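Local atomic coordinates of purine nucleosidase, (IunH-1) (Sulfolobus solfataricus, PDB entry 3T8J), a protein that belongs to the nucleosidase family, with helices packed around a largely parallel central beta sheet, and carries a bound sodium ion in the model. Residues R2-C8 with I26-T32; P59-A64 with A96-A101; I105-N110 with I137-I141; F118-S122 with D238-T242. All coordinates share one frame; numbering follows the deposited sequence.

Contact 1 (R2-C8 with I26-T32); sequences RHFIIDC and IDVVAVT
V29 forms a beta bulge opposite F4 and I5. The O of F4 accepts the N-H of V29, but the N-H of I6 skips the carbonyl of V29 and goes to A30 O at 3.2 Å. V29 is the extra residue, its backbone near-helical rather than extended. The bulge interrupts two neighbouring parallel strands, 3-8 and 27-32, of a beta-alpha-beta unit whose connecting helix is 12-23; beyond it the ladder resumes with T32 N to I6 O and C8 N to T32 O.

At the other end, R2 O receives D27 N, and the side chain of H3 meets that of D27. ND1 of H3 gives its hydrogen to the anti lone pair of D27 OD2 at 2.7 Å. The oxygen lies in the imidazole plane, while the carboxylate itself is turned 80° from that plane. CG of D27 stands anti to the backbone N (chi1 -177°), which carries the carboxylate to the ring edge.

On the face carrying F4, V28, I6 and V31, which helix 12-23 covers, I26 CG2 touches F4 CD1 at 3.4 Å, and the side chains of I6 and V31 lie side by side, their CG2 atoms 3.8 Å apart. On the other face, I5 CG1 meets V29 CG2 at 3.9 Å, against I105 and L108 of helix 101-111. D7 and T32 cross there nearly at right angles. T32 OG1, set between its backbone N and carbonyl carbon (chi1 53°), donates to the anti lone pair of D7 OD1 at 2.6 Å, and the same carboxylate oxygen also receives ND2 of N126.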
loop_
_atom_site.group_PDB
_atom_site.type_symbol
_atom_site.label_atom_id
_atom_site.label_comp_id
_atom_site.label_asym_id
_atom_site.label_seq_id
_atom_site.Cartn_x
_atom_site.Cartn_y
_atom_site.Cartn_z
ATOM N N ARG A 2 -38.766 15.482 14.660
ATOM C CA ARG A 2 -37.415 15.158 14.218
ATOM C C ARG A 2 -37.098 15.968 12.961
ATOM O O ARG A 2 -37.999 16.220 12.147
ATOM C CB ARG A 2 -37.304 13.670 13.962
ATOM C CG ARG A 2 -37.481 12.835 15.254
ATOM C CD ARG A 2 -37.583 11.360 15.006
ATOM N NE ARG A 2 -36.321 10.798 14.538
ATOM C CZ ARG A 2 -36.171 9.557 14.092
ATOM N NH1 ARG A 2 -37.217 8.729 14.041
ATOM N NH2 ARG A 2 -34.972 9.140 13.692
ATOM N N HIS A 3 -35.822 16.341 12.812
ATOM C CA HIS A 3 -35.340 17.162 11.700
ATOM C C HIS A 3 -34.182 16.460 10.993
ATOM O O HIS A 3 -33.199 16.078 11.630
ATOM C CB HIS A 3 -34.874 18.509 12.217
ATOM C CG HIS A 3 -35.886 19.199 13.071
ATOM N ND1 HIS A 3 -36.962 19.880 12.541
ATOM C CD2 HIS A 3 -36.006 19.279 14.417
ATOM C CE1 HIS A 3 -37.690 20.371 13.529
ATOM N NE2 HIS A 3 -37.140 20.014 14.677
ATOM N N PHE A 4 -34.315 16.298 9.678
ATOM C CA PHE A 4 -33.345 15.561 8.871
ATOM C C PHE A 4 -32.801 16.366 7.689
ATOM O O PHE A 4 -33.541 17.091 6.999
ATOM C CB PHE A 4 -34.005 14.327 8.229
ATOM C CG PHE A 4 -34.009 13.092 9.093
ATOM C CD1 PHE A 4 -34.807 13.009 10.219
ATOM C CD2 PHE A 4 -33.240 11.981 8.764
ATOM C CE1 PHE A 4 -34.805 11.847 11.018
ATOM C CE2 PHE A 4 -33.253 10.830 9.535
ATOM C CZ PHE A 4 -34.051 10.761 10.659
ATOM N N ILE A 5 -31.524 16.159 7.396
ATOM C CA ILE A 5 -30.967 16.392 6.050
ATOM C C ILE A 5 -30.863 15.039 5.376
ATOM O O ILE A 5 -30.427 14.058 5.987
ATOM C CB ILE A 5 -29.563 17.003 6.112
ATOM C CG1 ILE A 5 -29.616 18.397 6.688
ATOM C CG2 ILE A 5 -28.879 16.969 4.724
ATOM C CD1 ILE A 5 -28.218 19.059 6.872
ATOM N N ILE A 6 -31.258 14.974 4.089
ATOM C CA ILE A 6 -31.039 13.765 3.302
ATOM C C ILE A 6 -30.016 14.083 2.217
ATOM O O ILE A 6 -30.165 15.051 1.490
ATOM C CB ILE A 6 -32.382 13.180 2.723
ATOM C CG1 ILE A 6 -32.143 11.855 1.985
ATOM C CG2 ILE A 6 -33.124 14.168 1.849
ATOM C CD1 ILE A 6 -33.461 11.158 1.563
ATOM N N ASP A 7 -28.968 13.262 2.143
ATOM C CA ASP A 7 -27.840 13.445 1.223
ATOM C C ASP A 7 -27.917 12.370 0.146
ATOM O O ASP A 7 -27.859 11.179 0.444
ATOM C CB ASP A 7 -26.522 13.388 2.013
ATOM C CG ASP A 7 -25.299 13.777 1.172
ATOM O OD1 ASP A 7 -25.120 14.963 0.789
ATOM O OD2 ASP A 7 -24.480 12.864 0.861
ATOM N N CYS A 8 -28.066 12.833 -1.100
ATOM C CA CYS A 8 -28.487 12.017 -2.252
ATOM C C CYS A 8 -27.542 12.099 -3.465
ATOM O O CYS A 8 -27.234 13.194 -3.955
ATOM C CB CYS A 8 -29.861 12.501 -2.743
ATOM S SG CYS A 8 -31.172 12.329 -1.554
ATOM N N ILE A 26 -41.927 13.468 8.951
ATOM C CA ILE A 26 -40.583 13.826 9.433
ATOM C C ILE A 26 -40.166 15.120 8.742
ATOM O O ILE A 26 -40.362 15.252 7.534
ATOM C CB ILE A 26 -39.550 12.733 9.113
ATOM C CG1 ILE A 26 -39.974 11.386 9.689
ATOM C CG2 ILE A 26 -38.135 13.164 9.565
ATOM C CD1 ILE A 26 -40.012 11.351 11.206
ATOM N N ASP A 27 -39.614 16.073 9.490
ATOM C CA ASP A 27 -39.232 17.373 8.927
ATOM C C ASP A 27 -37.930 17.218 8.158
ATOM O O ASP A 27 -36.892 16.973 8.735
ATOM C CB ASP A 27 -39.088 18.431 10.002
ATOM C CG ASP A 27 -38.770 19.805 9.456
ATOM O OD1 ASP A 27 -39.252 20.162 8.346
ATOM O OD2 ASP A 27 -38.132 20.577 10.198
ATOM N N VAL A 28 -38.001 17.315 6.836
ATOM C CA VAL A 28 -36.800 17.313 5.997
ATOM C C VAL A 28 -36.414 18.766 5.752
ATOM O O VAL A 28 -37.178 19.534 5.123
ATOM C CB VAL A 28 -37.033 16.586 4.668
ATOM C CG1 VAL A 28 -35.769 16.647 3.820
ATOM C CG2 VAL A 28 -37.428 15.120 4.899
ATOM N N VAL A 29 -35.295 19.200 6.330
ATOM C CA VAL A 29 -34.906 20.608 6.244
ATOM C C VAL A 29 -34.061 20.980 4.999
ATOM O O VAL A 29 -33.975 22.161 4.630
ATOM C CB VAL A 29 -34.169 21.066 7.515
ATOM C CG1 VAL A 29 -35.048 20.805 8.767
ATOM C CG2 VAL A 29 -32.806 20.383 7.665
ATOM N N ALA A 30 -33.455 19.983 4.362
ATOM C CA ALA A 30 -32.669 20.199 3.142
ATOM C C ALA A 30 -32.387 18.876 2.490
ATOM O O ALA A 30 -32.320 17.835 3.137
ATOM C CB ALA A 30 -31.338 20.897 3.445
ATOM N N VAL A 31 -32.212 18.917 1.171
ATOM C CA VAL A 31 -31.649 17.838 0.390
ATOM C C VAL A 31 -30.286 18.307 -0.133
ATOM O O VAL A 31 -30.167 19.409 -0.631
ATOM C CB VAL A 31 -32.545 17.484 -0.808
ATOM C CG1 VAL A 31 -31.897 16.338 -1.641
ATOM C CG2 VAL A 31 -33.950 17.125 -0.389
ATOM N N THR A 32 -29.249 17.504 0.082
ATOM C CA THR A 32 -27.877 17.817 -0.355
ATOM C C THR A 32 -27.506 16.795 -1.443
ATOM O O THR A 32 -27.961 15.642 -1.373
ATOM C CB THR A 32 -26.879 17.822 0.842
ATOM O OG1 THR A 32 -26.968 16.594 1.570
ATOM C CG2 THR A 32 -27.175 19.040 1.773
#

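Contact 2 (P59-A64 with A96-A101)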
loop_
_atom_site.group_PDB
_atom_site.type_symbol
_atom_site.label_atom_id
_atom_site.label_comp_id
_atom_site.label_asym_id
_atom_site.label_seq_id
_atom_site.Cartn_x
_atom_site.Cartn_y
_atom_site.Cartn_z
ATOM N N PRO A 59 -35.162 23.275 0.269
ATOM C CA PRO A 59 -34.004 23.651 -0.529
ATOM C C PRO A 59 -33.108 22.470 -0.896
ATOM O O PRO A 59 -32.894 21.559 -0.075
ATOM C CB PRO A 59 -33.247 24.623 0.361
ATOM C CG PRO A 59 -33.655 24.229 1.769
ATOM C CD PRO A 59 -35.077 23.803 1.653
ATOM N N VAL A 60 -32.615 22.494 -2.133
ATOM C CA VAL A 60 -31.664 21.534 -2.670
ATOM C C VAL A 60 -30.312 22.223 -2.861
ATOM O O VAL A 60 -30.193 23.214 -3.592
ATOM C CB VAL A 60 -32.153 20.933 -4.024
ATOM C CG1 VAL A 60 -31.122 19.990 -4.602
ATOM C CG2 VAL A 60 -33.523 20.240 -3.794
ATOM N N TYR A 61 -29.302 21.734 -2.136
ATOM C CA TYR A 61 -27.963 22.289 -2.176
ATOM C C TYR A 61 -27.002 21.359 -2.918
ATOM O O TYR A 61 -26.649 20.273 -2.415
ATOM C CB TYR A 61 -27.441 22.506 -0.735
ATOM C CG TYR A 61 -28.222 23.500 0.081
ATOM C CD1 TYR A 61 -27.964 24.856 -0.014
ATOM C CD2 TYR A 61 -29.216 23.087 0.992
ATOM C CE1 TYR A 61 -28.674 25.757 0.692
ATOM C CE2 TYR A 61 -29.925 24.006 1.732
ATOM C CZ TYR A 61 -29.659 25.347 1.586
ATOM O OH TYR A 61 -30.370 26.300 2.305
ATOM N N PRO A 62 -26.544 21.781 -4.109
ATOM C CA PRO A 62 -25.533 20.993 -4.782
ATOM C C PRO A 62 -24.228 20.988 -3.991
ATOM O O PRO A 62 -23.762 22.036 -3.546
ATOM C CB PRO A 62 -25.374 21.714 -6.138
ATOM C CG PRO A 62 -26.697 22.445 -6.328
ATOM C CD PRO A 62 -26.941 22.950 -4.918
ATOM N N GLY A 63 -23.630 19.814 -3.866
ATOM C CA GLY A 63 -22.363 19.671 -3.143
ATOM C C GLY A 63 -21.229 19.212 -4.038
ATOM O O GLY A 63 -21.104 19.632 -5.207
ATOM N N ALA A 64 -20.382 18.343 -3.506
ATOM C CA ALA A 64 -19.254 17.808 -4.261
ATOM C C ALA A 64 -19.690 17.090 -5.537
ATOM O O ALA A 64 -20.600 16.273 -5.481
ATOM C CB ALA A 64 -18.439 16.850 -3.386
ATOM N N ALA A 96 -32.056 24.890 -7.982
ATOM C CA ALA A 96 -31.065 24.593 -6.944
ATOM C C ALA A 96 -30.595 25.867 -6.245
ATOM O O ALA A 96 -30.558 26.949 -6.840
ATOM C CB ALA A 96 -29.861 23.879 -7.553
ATOM N N GLN A 97 -30.256 25.746 -4.955
ATOM C CA GLN A 97 -29.601 26.801 -4.239
ATOM C C GLN A 97 -28.183 27.008 -4.770
ATOM O O GLN A 97 -27.587 26.093 -5.330
ATOM C CB GLN A 97 -29.534 26.469 -2.735
ATOM C CG GLN A 97 -30.893 26.174 -2.080
ATOM C CD GLN A 97 -31.837 27.347 -2.121
ATOM O OE1 GLN A 97 -31.483 28.474 -1.720
ATOM N NE2 GLN A 97 -33.059 27.103 -2.578
ATOM N N GLU A 98 -27.623 28.189 -4.522
ATOM C CA GLU A 98 -26.221 28.476 -4.913
ATOM C C GLU A 98 -25.182 27.975 -3.909
ATOM O O GLU A 98 -24.096 27.530 -4.290
ATOM C CB GLU A 98 -26.028 29.975 -5.142
ATOM C CG GLU A 98 -26.946 30.568 -6.169
ATOM C CD GLU A 98 -26.330 30.591 -7.549
ATOM O OE1 GLU A 98 -25.585 29.635 -7.883
ATOM O OE2 GLU A 98 -26.590 31.576 -8.289
ATOM N N LYS A 99 -25.532 28.002 -2.632
ATOM C CA LYS A 99 -24.606 27.630 -1.559
ATOM C C LYS A 99 -24.201 26.152 -1.617
ATOM O O LYS A 99 -25.038 25.302 -1.843
ATOM C CB LYS A 99 -25.271 27.919 -0.210
ATOM C CG LYS A 99 -24.409 27.685 0.993
ATOM C CD LYS A 99 -25.152 28.036 2.303
ATOM C CE LYS A 99 -25.375 29.517 2.474
ATOM N NZ LYS A 99 -24.106 30.245 2.814
ATOM N N HIS A 100 -22.910 25.869 -1.428
ATOM C CA HIS A 100 -22.390 24.517 -1.397
ATOM C C HIS A 100 -23.030 23.740 -0.252
ATOM O O HIS A 100 -23.159 24.261 0.849
ATOM C CB HIS A 100 -20.853 24.533 -1.201
ATOM C CG HIS A 100 -20.169 23.240 -1.510
ATOM N ND1 HIS A 100 -20.293 22.109 -0.725
ATOM C CD2 HIS A 100 -19.304 22.907 -2.498
ATOM C CE1 HIS A 100 -19.553 21.138 -1.235
ATOM N NE2 HIS A 100 -18.962 21.591 -2.330
ATOM N N ALA A 101 -23.424 22.500 -0.519
ATOM C CA ALA A 101 -23.961 21.608 0.497
ATOM C C ALA A 101 -23.153 21.599 1.801
ATOM O O ALA A 101 -23.750 21.557 2.863
ATOM C CB ALA A 101 -24.056 20.180 -0.024
HETATM O O HOH W 1 -33.688 24.646 -3.964
HETATM O O HOH W 2 -23.648 24.553 -4.793
#
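P59 starts the contact by resting its CB on Q97 CG, 3.7 Å away. V60 then makes the first backbone link: its O accepts the N-H of Q97 at 2.9 Å. Its own N-H reaches a water that also accepts from NE2 of Q97, so the bent glutamine is held to this residue at both ends.

Y61 turns one ring face to Q97. CG of Q97 stands 3.9 Å from the centroid of the Y61 ring, 25° off the normal, a CH-pi contact made possible because the glutamine chain leaves beside its own backbone N (chi1 -56°). The carbonyl of K99 comes to the edge of the same ring, its O 3.5 Å from Y61 CD1. P62 packs CG on A96 CB, and its O takes the N-H of A101 at 3.1 Å; this donor sits well above the carbonyl plane. A water lies 2.8 Å from the same P62 O and also approaches E98 O.

G63 places its CA over a face of the H100 imidazole, 4.0 Å from the centroid, and A64 follows beside that ring, its N-H bonded to N126.

H100 is the N-cap of helix 101-111, its ND1 bonded to the N-H of A102, and its ring also packs on L133 of the second subunit. The N-H groups of A101 and A102 thus both have acceptors: the edge strand and the capping histidine together supply them for the first two N-H groups of the helix, whose positive end probably strengthens both bonds.

Contact 3 (I105-N110 with I137-I141); sequences IIDLAN and IVKKI
In the helical layer over the central sheet, A109 of helix 101-111 presses its methyl against the short helix 137-140. A109 CB lies 3.9 Å from I137 CG2 and 4.1 Å from K140 CB, and CG1 of I141 approaches the same methyl at 4.2 Å. I137 turns CG2 to the alanine because its chi1 of 68° puts CG1 between the backbone N and the carbonyl carbon. Nearer the sheet the packing widens: CG2 of I105 approaches CD1 of both I137 and I141 at 4.4 Å, and I105 in turn rests on I5 of strand 3-8.

At the surface end the contact becomes polar. The aliphatic part of K140 passes A109 O, 3.5 Å from K140 CB, and the chain runs extended beyond CG to N110. NZ of K140 donates to OD1 of N110 at 2.7 Å, tilted 24° from the amide carbonyl plane; S136 OG is a second partner of the ammonium group. The small side chain of A109 is consistent with the close backbones, 5.6 Å between the CA atoms of A109 and K140. The arrangement belongs to the helical layer that flanks the largely parallel sheet of this alpha/beta fold, apolar toward the strands and polar toward solvent.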
loop_
_atom_site.group_PDB
_atom_site.type_symbol
_atom_site.label_atom_id
_atom_site.label_comp_id
_atom_site.label_asym_id
_atom_site.label_seq_id
_atom_site.Cartn_x
_atom_site.Cartn_y
_atom_site.Cartn_z
ATOM N N ILE A 105 -24.842 22.374 5.413
ATOM C CA ILE A 105 -24.816 21.410 6.546
ATOM C C ILE A 105 -24.351 22.095 7.832
ATOM O O ILE A 105 -24.968 21.909 8.876
ATOM C CB ILE A 105 -23.940 20.180 6.212
ATOM C CG1 ILE A 105 -24.577 19.353 5.089
ATOM C CG2 ILE A 105 -23.710 19.296 7.470
ATOM C CD1 ILE A 105 -23.591 18.381 4.401
ATOM N N ILE A 106 -23.302 22.914 7.740
ATOM C CA ILE A 106 -22.818 23.642 8.925
ATOM C C ILE A 106 -23.896 24.604 9.456
ATOM O O ILE A 106 -24.182 24.630 10.669
ATOM C CB ILE A 106 -21.507 24.374 8.604
ATOM C CG1 ILE A 106 -20.369 23.384 8.366
ATOM C CG2 ILE A 106 -21.117 25.330 9.753
ATOM C CD1 ILE A 106 -19.158 23.999 7.665
ATOM N N ASP A 107 -24.525 25.374 8.565
ATOM C CA ASP A 107 -25.565 26.317 8.975
ATOM C C ASP A 107 -26.740 25.609 9.660
ATOM O O ASP A 107 -27.257 26.073 10.677
ATOM C CB ASP A 107 -26.055 27.103 7.759
ATOM C CG ASP A 107 -25.070 28.190 7.312
ATOM O OD1 ASP A 107 -24.158 28.547 8.086
ATOM O OD2 ASP A 107 -25.245 28.723 6.185
ATOM N N LEU A 108 -27.171 24.492 9.082
ATOM C CA LEU A 108 -28.313 23.718 9.577
ATOM C C LEU A 108 -27.985 23.007 10.908
ATOM O O LEU A 108 -28.847 22.889 11.789
ATOM C CB LEU A 108 -28.820 22.761 8.489
ATOM C CG LEU A 108 -29.544 23.498 7.370
ATOM C CD1 LEU A 108 -29.603 22.603 6.115
ATOM C CD2 LEU A 108 -30.913 23.989 7.803
ATOM N N ALA A 109 -26.744 22.562 11.054
ATOM C CA ALA A 109 -26.281 21.964 12.308
ATOM C C ALA A 109 -26.328 22.990 13.428
ATOM O O ALA A 109 -26.627 22.657 14.573
ATOM C CB ALA A 109 -24.857 21.379 12.130
ATOM N N ASN A 110 -26.048 24.248 13.116
ATOM C CA ASN A 110 -26.202 25.312 14.104
ATOM C C ASN A 110 -27.664 25.611 14.392
ATOM O O ASN A 110 -28.053 25.742 15.563
ATOM C CB ASN A 110 -25.472 26.562 13.634
ATOM C CG ASN A 110 -23.975 26.511 13.918
ATOM O OD1 ASN A 110 -23.575 26.266 15.058
ATOM N ND2 ASN A 110 -23.161 26.861 12.935
ATOM N N ILE A 137 -19.630 20.091 14.359
ATOM C CA ILE A 137 -20.851 19.431 13.903
ATOM C C ILE A 137 -20.997 18.009 14.452
ATOM O O ILE A 137 -22.079 17.438 14.414
ATOM C CB ILE A 137 -21.033 19.431 12.335
ATOM C CG1 ILE A 137 -19.997 18.548 11.615
ATOM C CG2 ILE A 137 -21.008 20.850 11.781
ATOM C CD1 ILE A 137 -20.261 18.404 10.100
ATOM N N VAL A 138 -19.919 17.422 14.979
ATOM C CA VAL A 138 -20.006 16.083 15.542
ATOM C C VAL A 138 -20.949 16.040 16.771
ATOM O O VAL A 138 -21.703 15.085 16.927
ATOM C CB VAL A 138 -18.622 15.544 15.914
ATOM C CG1 VAL A 138 -18.733 14.314 16.794
ATOM C CG2 VAL A 138 -17.813 15.227 14.669
ATOM N N LYS A 139 -20.931 17.076 17.587
ATOM C CA LYS A 139 -21.915 17.158 18.674
ATOM C C LYS A 139 -23.259 17.702 18.204
ATOM O O LYS A 139 -24.325 17.250 18.686
ATOM C CB LYS A 139 -21.419 17.972 19.849
ATOM C CG LYS A 139 -22.469 17.952 20.995
ATOM C CD LYS A 139 -21.925 18.265 22.312
ATOM C CE LYS A 139 -23.067 18.459 23.292
ATOM N NZ LYS A 139 -22.552 18.702 24.668
ATOM N N LYS A 140 -23.238 18.680 17.295
ATOM C CA LYS A 140 -24.479 19.350 16.871
ATOM C C LYS A 140 -25.412 18.436 16.069
ATOM O O LYS A 140 -26.641 18.591 16.128
ATOM C CB LYS A 140 -24.182 20.626 16.076
ATOM C CG LYS A 140 -23.490 21.679 16.919
ATOM C CD LYS A 140 -22.954 22.827 16.123
ATOM C CE LYS A 140 -22.228 23.809 17.045
ATOM N NZ LYS A 140 -21.582 24.904 16.269
ATOM N N ILE A 141 -24.843 17.501 15.323
ATOM C CA ILE A 141 -25.651 16.481 14.670
ATOM C C ILE A 141 -25.900 15.324 15.649
ATOM O O ILE A 141 -24.952 14.676 16.168
ATOM C CB ILE A 141 -24.973 16.005 13.366
ATOM C CG1 ILE A 141 -24.940 17.158 12.361
ATOM C CG2 ILE A 141 -25.640 14.716 12.853
ATOM C CD1 ILE A 141 -24.060 16.897 11.115
#

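Contact 4 (F118-S122 with D238-T242). With NA (sodium ion), chain B.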
loop_
_atom_site.group_PDB
_atom_site.type_symbol
_atom_site.label_atom_id
_atom_site.label_comp_id
_atom_site.label_asym_id
_atom_site.label_seq_id
_atom_site.Cartn_x
_atom_site.Cartn_y
_atom_site.Cartn_z
ATOM N N PHE A 118 -28.769 13.193 10.159
ATOM C CA PHE A 118 -28.209 13.181 8.796
ATOM C C PHE A 118 -28.397 11.805 8.177
ATOM O O PHE A 118 -27.859 10.817 8.669
ATOM C CB PHE A 118 -26.712 13.558 8.838
ATOM C CG PHE A 118 -26.120 13.912 7.519
ATOM C CD1 PHE A 118 -26.008 15.240 7.124
ATOM C CD2 PHE A 118 -25.625 12.926 6.679
ATOM C CE1 PHE A 118 -25.460 15.572 5.880
ATOM C CE2 PHE A 118 -25.071 13.253 5.424
ATOM C CZ PHE A 118 -24.976 14.597 5.048
ATOM N N LEU A 119 -29.169 11.740 7.081
ATOM C CA LEU A 119 -29.426 10.476 6.396
ATOM C C LEU A 119 -28.439 10.375 5.225
ATOM O O LEU A 119 -28.632 10.980 4.158
ATOM C CB LEU A 119 -30.893 10.413 5.969
ATOM C CG LEU A 119 -31.345 9.155 5.243
ATOM C CD1 LEU A 119 -31.109 7.876 6.052
ATOM C CD2 LEU A 119 -32.829 9.270 4.848
ATOM N N ALA A 120 -27.345 9.657 5.500
ATOM C CA ALA A 120 -26.207 9.488 4.608
ATOM C C ALA A 120 -26.406 8.218 3.796
ATOM O O ALA A 120 -25.832 7.161 4.102
ATOM C CB ALA A 120 -24.895 9.409 5.429
ATOM N N ILE A 121 -27.199 8.344 2.730
ATOM C CA ILE A 121 -27.514 7.210 1.837
ATOM C C ILE A 121 -26.701 7.224 0.540
ATOM O O ILE A 121 -27.072 6.584 -0.434
ATOM C CB ILE A 121 -29.037 7.105 1.550
ATOM C CG1 ILE A 121 -29.645 8.440 1.105
ATOM C CG2 ILE A 121 -29.772 6.603 2.809
ATOM C CD1 ILE A 121 -31.060 8.319 0.465
ATOM N N SER A 122 -25.599 7.955 0.546
ATOM C CA SER A 122 -24.772 8.227 -0.628
ATOM C C SER A 122 -23.296 8.299 -0.249
ATOM O O SER A 122 -22.948 8.247 0.959
ATOM C CB SER A 122 -25.232 9.565 -1.234
ATOM O OG SER A 122 -26.662 9.583 -1.391
ATOM N N ASP A 238 -31.314 1.998 0.441
ATOM C CA ASP A 238 -31.591 3.295 1.074
ATOM C C ASP A 238 -32.938 3.318 1.789
ATOM O O ASP A 238 -33.052 3.876 2.883
ATOM C CB ASP A 238 -31.508 4.405 0.017
ATOM C CG ASP A 238 -30.210 4.363 -0.749
ATOM O OD1 ASP A 238 -29.159 3.990 -0.170
ATOM O OD2 ASP A 238 -30.210 4.681 -1.963
ATOM N N ALA A 239 -33.950 2.690 1.202
ATOM C CA ALA A 239 -35.267 2.696 1.814
ATOM C C ALA A 239 -35.305 1.895 3.119
ATOM O O ALA A 239 -36.010 2.273 4.054
ATOM C CB ALA A 239 -36.333 2.192 0.802
ATOM N N ILE A 240 -34.528 0.813 3.200
ATOM C CA ILE A 240 -34.378 0.085 4.462
ATOM C C ILE A 240 -33.679 0.943 5.519
ATOM O O ILE A 240 -34.117 0.985 6.688
ATOM C CB ILE A 240 -33.662 -1.268 4.262
ATOM C CG1 ILE A 240 -34.583 -2.264 3.566
ATOM C CG2 ILE A 240 -33.221 -1.859 5.623
ATOM C CD1 ILE A 240 -33.875 -3.568 3.078
ATOM N N THR A 241 -32.604 1.634 5.123
ATOM C CA THR A 241 -31.889 2.515 6.040
ATOM C C THR A 241 -32.848 3.571 6.597
ATOM O O THR A 241 -32.887 3.831 7.794
ATOM C CB THR A 241 -30.699 3.196 5.348
ATOM O OG1 THR A 241 -29.820 2.179 4.824
ATOM C CG2 THR A 241 -29.931 4.123 6.317
ATOM N N THR A 242 -33.618 4.170 5.702
ATOM C CA THR A 242 -34.587 5.209 6.052
ATOM C C THR A 242 -35.696 4.677 6.971
ATOM O O THR A 242 -36.096 5.328 7.940
ATOM C CB THR A 242 -35.198 5.826 4.767
ATOM O OG1 THR A 242 -34.142 6.291 3.905
ATOM C CG2 THR A 242 -36.117 7.000 5.089
HETATM NA NA NA B . -27.819 7.605 -2.327
HETATM O O HOH W 3 -28.514 5.767 -3.624
#
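I121, just past strand 116-120, comes within 5.7 Å of D238, CA to CA, while L119 and T242 stand 7.4 Å apart, and no hydrogen bond links the two segments directly. Contact is made through side chains. L119, its CG anti to the backbone N (chi1 -180°), divides its methyls: CD2 meets T242 OG1 at 3.4 Å and CD1 meets T241 CG2 at 3.9 Å. T242 OG1 donates to D238 O from above the carbonyl plane, so the oxygen takes both the side-chain and the backbone donor of T242.

I121 lies against D238, with I121 CB 3.6 Å from D238 OD1. The same OD1 also approaches I121 O; both are acceptors, and the sodium ion on the carbonyl probably eases their closeness. Sodium is bound by I121 O at 2.3 Å and S122 OG at 2.5 Å, together with D9, D14 and a water. The water lies 2.6 Å from D238 OD2, which makes D238 a second-shell residue of the metal site, reached through the water. S122 OG is further tied to D7 O, fixing the hydroxyl beside the ion.

Strand 116-120 runs here between strands 3-8 and 141-147; S17 and L21 of helix 12-23 close over I121 and L119, M147 backs D238 and T241, and F300 of helix 297-308 covers the far side of helix 237-246.

Overall arrangement
From the N terminus, contact 1 closes the short loop through helix 12-23 and pairs the first two strands. Contact 2 follows in series, closing a mostly irregular run of 31 residues after strand 60-62; that edge strand extends the same sheet beside 27-33, and 96-101 leads into helix 101-111. This helix opens contact 3, whose loop spans strand 116-120 and helix 125-133 and whose L108 packs on I5 and A30 of contact 1. Contacts 3 and 4 cross, since 118-122 lies between the halves of contact 3; contact 4 closes the longest loop, 115 residues, to helix 237-246. It borders contact 1 through strands 3-8 and 116-120, joining the sheet centre to the sodium site.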